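Local coordinates for putative uncharacterized protein (Ustilago maydis, PDB 4GNX) that probably serves as the RPA32-type OB-fold subunit of replication protein A, a three-chain complex that binds single-stranded DNA, at residues V12-R15 with Q16-A20; E126-H129 with A130-V134. All blocks are in the same frame, centred on the assembly; numbering follows the deposited sequence.

Contact 1. Residues V12-R15 with Q16-A20; sequences VTIR and QILNA
Thr-13 and Gln-16 form a capping box at the start of the short helix 14-19, which packs against strand 38-50 of the OB-fold barrel. Each side chain answers the other's backbone N-H. The Gln-16 N donates to Thr-13 OG1 at 3.1 Å, while Thr-13 N returns a bond of 3.0 Å to Gln-16 OE1, reaching the amide oxygen in its carbonyl plane with an N-H...O angle of 162°. Two torsions allow this exchange: Thr-13 holds OG1 between its backbone N and carbonyl carbon (chi1 65°), and Gln-16 stays extended beyond CG, crossing the threonine at about a right angle. The hydroxyl has a second partner, the carbonyl O of Leu-109 of a neighbouring subunit. Acceptors for the next two N-H groups come from the loop between strands 54-60 and 65-71, Ile-14 N bonding to Asp-61 OD2 and Arg-15 N to Thr-63 OG1, so that four successive amides, from Thr-13 to Gln-16, all find acceptors.

Ordinary helical bonding then takes over. Ile-17 N reaches Thr-13 O at 3.0 Å and Leu-18 N reaches Ile-14 O at 2.8 Å; the bond from Asn-19 N to Arg-15 O is weak. On the barrel side, Val-12 CG2 lies 3.7 Å from Ile-17 CG1; the two side chains cross at about a right angle, and both also touch Leu-39. Arg-15 bends at chi2 and chi3, which brings its guanidinium back across Leu-18, whose CD1 sits over one face near the rim, 3.5 Å from NH2.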
ATOM      1  N   VAL B  12      -7.440 -13.815  -4.189  1.00 20.50           N
ATOM      2  CA  VAL B  12      -7.063 -15.191  -3.966  1.00 21.14           C
ATOM      3  C   VAL B  12      -6.448 -15.753  -5.205  1.00 21.60           C
ATOM      4  O   VAL B  12      -6.678 -15.246  -6.300  1.00 21.09           O
ATOM      5  CB  VAL B  12      -8.273 -16.099  -3.630  1.00 22.19           C
ATOM      6  CG1 VAL B  12      -8.849 -15.799  -2.236  1.00 22.97           C
ATOM      7  CG2 VAL B  12      -9.333 -16.015  -4.714  1.00 21.74           C
ATOM      8  N   THR B  13      -5.661 -16.812  -5.018  1.00 23.16           N
ATOM      9  CA  THR B  13      -5.131 -17.589  -6.137  1.00 23.17           C
ATOM     10  C   THR B  13      -6.021 -18.791  -6.333  1.00 24.15           C
ATOM     11  O   THR B  13      -6.704 -19.240  -5.415  1.00 25.19           O
ATOM     12  CB  THR B  13      -3.744 -18.151  -5.839  1.00 24.05           C
ATOM     13  OG1 THR B  13      -3.855 -19.102  -4.753  1.00 25.47           O
ATOM     14  CG2 THR B  13      -2.735 -17.010  -5.521  1.00 22.77           C
ATOM     15  N   ILE B  14      -5.999 -19.331  -7.536  1.00 24.91           N
ATOM     16  CA  ILE B  14      -6.814 -20.480  -7.801  1.00 26.94           C
ATOM     17  C   ILE B  14      -6.469 -21.587  -6.817  1.00 28.36           C
ATOM     18  O   ILE B  14      -7.383 -22.304  -6.355  1.00 30.05           O
ATOM     19  CB  ILE B  14      -6.693 -20.917  -9.265  1.00 28.79           C
ATOM     20  CG1 ILE B  14      -7.314 -19.810 -10.158  1.00 28.07           C
ATOM     21  CG2 ILE B  14      -7.353 -22.286  -9.469  1.00 30.50           C
ATOM     22  CD1 ILE B  14      -7.099 -19.985 -11.646  1.00 28.42           C
ATOM     23  N   ARG B  15      -5.182 -21.697  -6.450  1.00 26.97           N
ATOM     24  CA  ARG B  15      -4.774 -22.716  -5.476  1.00 28.26           C
ATOM     25  C   ARG B  15      -5.498 -22.610  -4.139  1.00 29.10           C
ATOM     26  O   ARG B  15      -5.933 -23.640  -3.568  1.00 31.13           O
ATOM     27  CB  ARG B  15      -3.297 -22.645  -5.197  1.00 28.19           C
ATOM     28  CG  ARG B  15      -2.753 -23.886  -4.515  1.00 30.20           C
ATOM     29  CD  ARG B  15      -2.269 -24.837  -5.597  1.00 32.07           C
ATOM     30  NE  ARG B  15      -3.139 -25.993  -5.785  1.00 33.80           N
ATOM     31  CZ  ARG B  15      -3.204 -26.733  -6.885  1.00 34.92           C
ATOM     32  NH1 ARG B  15      -2.473 -26.444  -7.960  1.00 34.19           N
ATOM     33  NH2 ARG B  15      -4.029 -27.764  -6.910  1.00 37.60           N
ATOM     34  N   GLN B  16      -5.609 -21.373  -3.633  1.00 27.51           N
ATOM     35  CA  GLN B  16      -6.353 -21.117  -2.399  1.00 27.98           C
ATOM     36  C   GLN B  16      -7.807 -21.472  -2.583  1.00 28.48           C
ATOM     37  O   GLN B  16      -8.398 -22.132  -1.717  1.00 30.87           O
ATOM     38  CB  GLN B  16      -6.241 -19.681  -1.944  1.00 27.85           C
ATOM     39  CG  GLN B  16      -4.915 -19.287  -1.310  1.00 28.41           C
ATOM     40  CD  GLN B  16      -4.813 -17.776  -1.164  1.00 28.52           C
ATOM     41  OE1 GLN B  16      -4.987 -17.018  -2.149  1.00 27.85           O
ATOM     42  NE2 GLN B  16      -4.574 -17.322   0.063  1.00 28.75           N
ATOM     43  N   ILE B  17      -8.384 -21.083  -3.715  1.00 26.57           N
ATOM     44  CA  ILE B  17      -9.739 -21.550  -4.007  1.00 27.83           C
ATOM     45  C   ILE B  17      -9.806 -23.069  -3.863  1.00 30.72           C
ATOM     46  O   ILE B  17     -10.657 -23.576  -3.149  1.00 33.35           O
ATOM     47  CB  ILE B  17     -10.238 -21.091  -5.382  1.00 26.09           C
ATOM     48  CG1 ILE B  17     -10.200 -19.562  -5.452  1.00 23.75           C
ATOM     49  CG2 ILE B  17     -11.647 -21.585  -5.614  1.00 27.71           C
ATOM     50  CD1 ILE B  17     -10.415 -19.009  -6.831  1.00 22.66           C
ATOM     51  N   LEU B  18      -8.868 -23.782  -4.481  1.00 30.75           N
ATOM     52  CA  LEU B  18      -8.849 -25.242  -4.422  1.00 33.81           C
ATOM     53  C   LEU B  18      -8.570 -25.826  -3.033  1.00 36.09           C
ATOM     54  O   LEU B  18      -8.949 -26.976  -2.744  1.00 38.66           O
ATOM     55  CB  LEU B  18      -7.832 -25.796  -5.430  1.00 33.92           C
ATOM     56  CG  LEU B  18      -8.109 -25.549  -6.922  1.00 33.02           C
ATOM     57  CD1 LEU B  18      -6.920 -25.942  -7.786  1.00 33.16           C
ATOM     58  CD2 LEU B  18      -9.372 -26.243  -7.409  1.00 35.04           C
ATOM     59  N   ASN B  19      -7.890 -25.063  -2.180  1.00 35.13           N
ATOM     60  CA  ASN B  19      -7.584 -25.586  -0.861  1.00 38.06           C
ATOM     61  C   ASN B  19      -8.548 -25.151   0.195  1.00 40.13           C
ATOM     62  O   ASN B  19      -8.404 -25.548   1.342  1.00 43.45           O
ATOM     63  CB  ASN B  19      -6.179 -25.217  -0.445  1.00 36.81           C
ATOM     64  CG  ASN B  19      -5.149 -26.008  -1.186  1.00 37.72           C
ATOM     65  OD1 ASN B  19      -5.376 -27.168  -1.539  1.00 40.25           O
ATOM     66  ND2 ASN B  19      -4.014 -25.392  -1.447  1.00 36.39           N
ATOM     67  N   ALA B  20      -9.533 -24.339  -0.183  1.00 39.67           N
ATOM     68  CA  ALA B  20     -10.550 -23.881   0.757  1.00 41.34           C
ATOM     69  C   ALA B  20     -11.337 -25.080   1.272  1.00 46.60           C
ATOM     70  O   ALA B  20     -11.592 -26.031   0.541  1.00 47.59           O
ATOM     71  CB  ALA B  20     -11.463 -22.869   0.099  1.00 39.46           C
TER

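Contact 2. Residues E126-H129 with A130-V134. Unlike the reference sequence in segment 130-134: Val-134 (reference Ala).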
ATOM      1  N   GLU B 126      -1.338  -9.055  -3.810  1.00 31.91           N
ATOM      2  CA  GLU B 126      -2.494  -8.676  -3.043  1.00 33.00           C
ATOM      3  C   GLU B 126      -2.981  -9.901  -2.297  1.00 29.90           C
ATOM      4  O   GLU B 126      -3.368  -9.808  -1.134  1.00 29.65           O
ATOM      5  CB  GLU B 126      -3.562  -8.107  -3.963  1.00 37.76           C
ATOM      6  CG  GLU B 126      -4.417  -7.040  -3.294  1.00 45.02           C
ATOM      7  CD  GLU B 126      -5.571  -6.539  -4.155  1.00 49.20           C
ATOM      8  OE1 GLU B 126      -6.215  -5.555  -3.691  1.00 52.31           O
ATOM      9  OE2 GLU B 126      -5.828  -7.120  -5.265  1.00 48.74           O
ATOM     10  N   ALA B 127      -2.905 -11.058  -2.960  1.00 27.60           N
ATOM     11  CA  ALA B 127      -3.248 -12.350  -2.349  1.00 25.49           C
ATOM     12  C   ALA B 127      -2.312 -12.693  -1.222  1.00 25.25           C
ATOM     13  O   ALA B 127      -2.746 -13.158  -0.173  1.00 25.96           O
ATOM     14  CB  ALA B 127      -3.227 -13.462  -3.372  1.00 24.81           C
ATOM     15  N   VAL B 128      -1.021 -12.471  -1.431  1.00 24.93           N
ATOM     16  CA  VAL B 128      -0.052 -12.690  -0.354  1.00 25.61           C
ATOM     17  C   VAL B 128      -0.432 -11.769   0.805  1.00 27.02           C
ATOM     18  O   VAL B 128      -0.696 -12.223   1.943  1.00 28.95           O
ATOM     19  CB  VAL B 128       1.410 -12.479  -0.828  1.00 25.62           C
ATOM     20  CG1 VAL B 128       2.393 -12.591   0.320  1.00 27.06           C
ATOM     21  CG2 VAL B 128       1.766 -13.512  -1.890  1.00 25.08           C
ATOM     22  N   HIS B 129      -0.505 -10.478   0.512  1.00 26.66           N
ATOM     23  CA  HIS B 129      -0.796  -9.499   1.549  1.00 27.93           C
ATOM     24  C   HIS B 129      -2.057  -9.820   2.299  1.00 27.21           C
ATOM     25  O   HIS B 129      -2.077  -9.795   3.529  1.00 28.50           O
ATOM     26  CB  HIS B 129      -0.839  -8.084   0.972  1.00 29.03           C
ATOM     27  CG  HIS B 129      -1.007  -7.025   2.016  1.00 31.13           C
ATOM     28  ND1 HIS B 129      -0.025  -6.695   2.867  1.00 33.22           N
ATOM     29  CD2 HIS B 129      -2.104  -6.268   2.367  1.00 32.51           C
ATOM     30  CE1 HIS B 129      -0.460  -5.756   3.720  1.00 35.69           C
ATOM     31  NE2 HIS B 129      -1.735  -5.500   3.422  1.00 35.70           N
ATOM     32  N   ALA B 130      -3.119 -10.148   1.574  1.00 25.46           N
ATOM     33  CA  ALA B 130      -4.370 -10.504   2.236  1.00 26.10           C
ATOM     34  C   ALA B 130      -4.161 -11.692   3.171  1.00 27.24           C
ATOM     35  O   ALA B 130      -4.418 -11.567   4.359  1.00 29.50           O
ATOM     36  CB  ALA B 130      -5.472 -10.763   1.231  1.00 24.55           C
ATOM     37  N   HIS B 131      -3.624 -12.803   2.644  1.00 26.57           N
ATOM     38  CA  HIS B 131      -3.322 -14.020   3.413  1.00 27.70           C
ATOM     39  C   HIS B 131      -2.526 -13.742   4.638  1.00 29.88           C
ATOM     40  O   HIS B 131      -2.789 -14.307   5.693  1.00 30.93           O
ATOM     41  CB  HIS B 131      -2.582 -15.022   2.543  1.00 27.58           C
ATOM     42  CG  HIS B 131      -2.039 -16.203   3.296  1.00 30.58           C
ATOM     43  ND1 HIS B 131      -0.730 -16.305   3.631  1.00 32.99           N
ATOM     44  CD2 HIS B 131      -2.670 -17.344   3.797  1.00 32.76           C
ATOM     45  CE1 HIS B 131      -0.533 -17.457   4.315  1.00 35.88           C
ATOM     46  NE2 HIS B 131      -1.723 -18.093   4.415  1.00 35.37           N
ATOM     47  N   LEU B 132      -1.545 -12.857   4.511  1.00 30.64           N
ATOM     48  CA  LEU B 132      -0.744 -12.476   5.649  1.00 34.12           C
ATOM     49  C   LEU B 132      -1.530 -11.751   6.712  1.00 37.86           C
ATOM     50  O   LEU B 132      -1.248 -11.889   7.884  1.00 41.33           O
ATOM     51  CB  LEU B 132       0.419 -11.619   5.217  1.00 34.12           C
ATOM     52  CG  LEU B 132       1.609 -12.413   4.704  1.00 33.70           C
ATOM     53  CD1 LEU B 132       2.608 -11.471   4.047  1.00 34.34           C
ATOM     54  CD2 LEU B 132       2.242 -13.208   5.845  1.00 35.04           C
ATOM     55  N   GLN B 133      -2.526 -10.981   6.313  1.00 39.60           N
ATOM     56  CA  GLN B 133      -3.253 -10.170   7.270  1.00 43.59           C
ATOM     57  C   GLN B 133      -4.327 -10.933   8.033  1.00 45.65           C
ATOM     58  O   GLN B 133      -4.650 -10.574   9.171  1.00 49.83           O
ATOM     59  CB  GLN B 133      -3.811  -8.939   6.591  1.00 45.48           C
ATOM     60  CG  GLN B 133      -2.709  -7.988   6.181  1.00 48.57           C
ATOM     61  CD  GLN B 133      -3.034  -6.571   6.577  1.00 55.95           C
ATOM     62  OE1 GLN B 133      -4.067  -6.021   6.177  1.00 61.04           O
ATOM     63  NE2 GLN B 133      -2.165  -5.968   7.381  1.00 57.58           N
ATOM     64  N   VAL B 134      -4.866 -11.985   7.423  1.00 44.38           N
ATOM     65  CA  VAL B 134      -5.829 -12.860   8.092  1.00 46.33           C
ATOM     66  C   VAL B 134      -5.108 -13.848   8.990  1.00 48.68           C
ATOM     67  O   VAL B 134      -5.709 -14.435   9.875  1.00 52.93           O
ATOM     68  CB  VAL B 134      -6.652 -13.721   7.115  1.00 44.56           C
ATOM     69  CG1 VAL B 134      -8.093 -13.781   7.579  1.00 47.25           C
ATOM     70  CG2 VAL B 134      -6.594 -13.182   5.702  1.00 41.30           C
TER
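His-129 and Gln-133 meet one turn apart on the long C-terminal helix 117-135, an i/i+4 pair on the helix that, as in other replication protein A heterotrimers, probably belongs to the three-helix bundle joining the subunits. Their contact is chiefly a CH-pi interaction. Gln-133 CG lies over one face of the imidazole, 4.1 Å from the ring centroid and 21° off the ring normal, shifted toward the rim. The glutamine bends at chi2, which carries the amide out past the NE2 side of the ring, where CD lies 3.6 Å from His-129 NE2; the amide and ring planes are 27° apart. The histidine comes to this position because CG is anti to the backbone N (chi1 -175°), which brings the ring beside its own carbonyl carbon. The Gln-133 amide has a polar partner beyond the helix, its NE2 being hydrogen-bonded to Tyr-443 OH of a neighbouring subunit, while His-129 packs on Leu-436 of that neighbouring subunit.

Backbone hydrogen bonds make up the second group. Ala-130 N donates to Glu-126 O at 2.7 Å, His-131 N to Ala-127 O at 3.0 Å and Leu-132 N to Val-128 O at 2.8 Å. The bond from Gln-133 N to His-129 O, 3.1 Å long, is weak; that N-H also donates to Ala-130 O, which accepts from Val-134 N as well.

Apolar contact supplies the third group. Val-128 and Leu-132 run side by side and point the same way, on a buried flank where Phe-110 and Phe-106 of another subunit pack against them in turn. Their branches meet at Val-128 CG1 and Leu-132 CD1, 3.9 Å apart.

How the contacts relate
Contact 1 lies on the short capped helix that follows strand 9-11, and contact 2 on the long helix near the end of the chain, yet their centres are only 13 Å apart and they touch. Gln-16 NE2 packs on His-131 CB at 3.9 Å, and Ala-127 CB lies 4.2 Å from Thr-13 CG2, so the capping-box residues rest on the C-terminal helix. A hydrogen bond from His-123 NE2 to Val-12 O further joins the long helix to the residue just before the cap. One neighbouring subunit reaches both contacts, its Phe-110 packing on Thr-13 and Val-128. Neither touches the DNA: their nearest atoms stay about 12 Å and 16 Å from it.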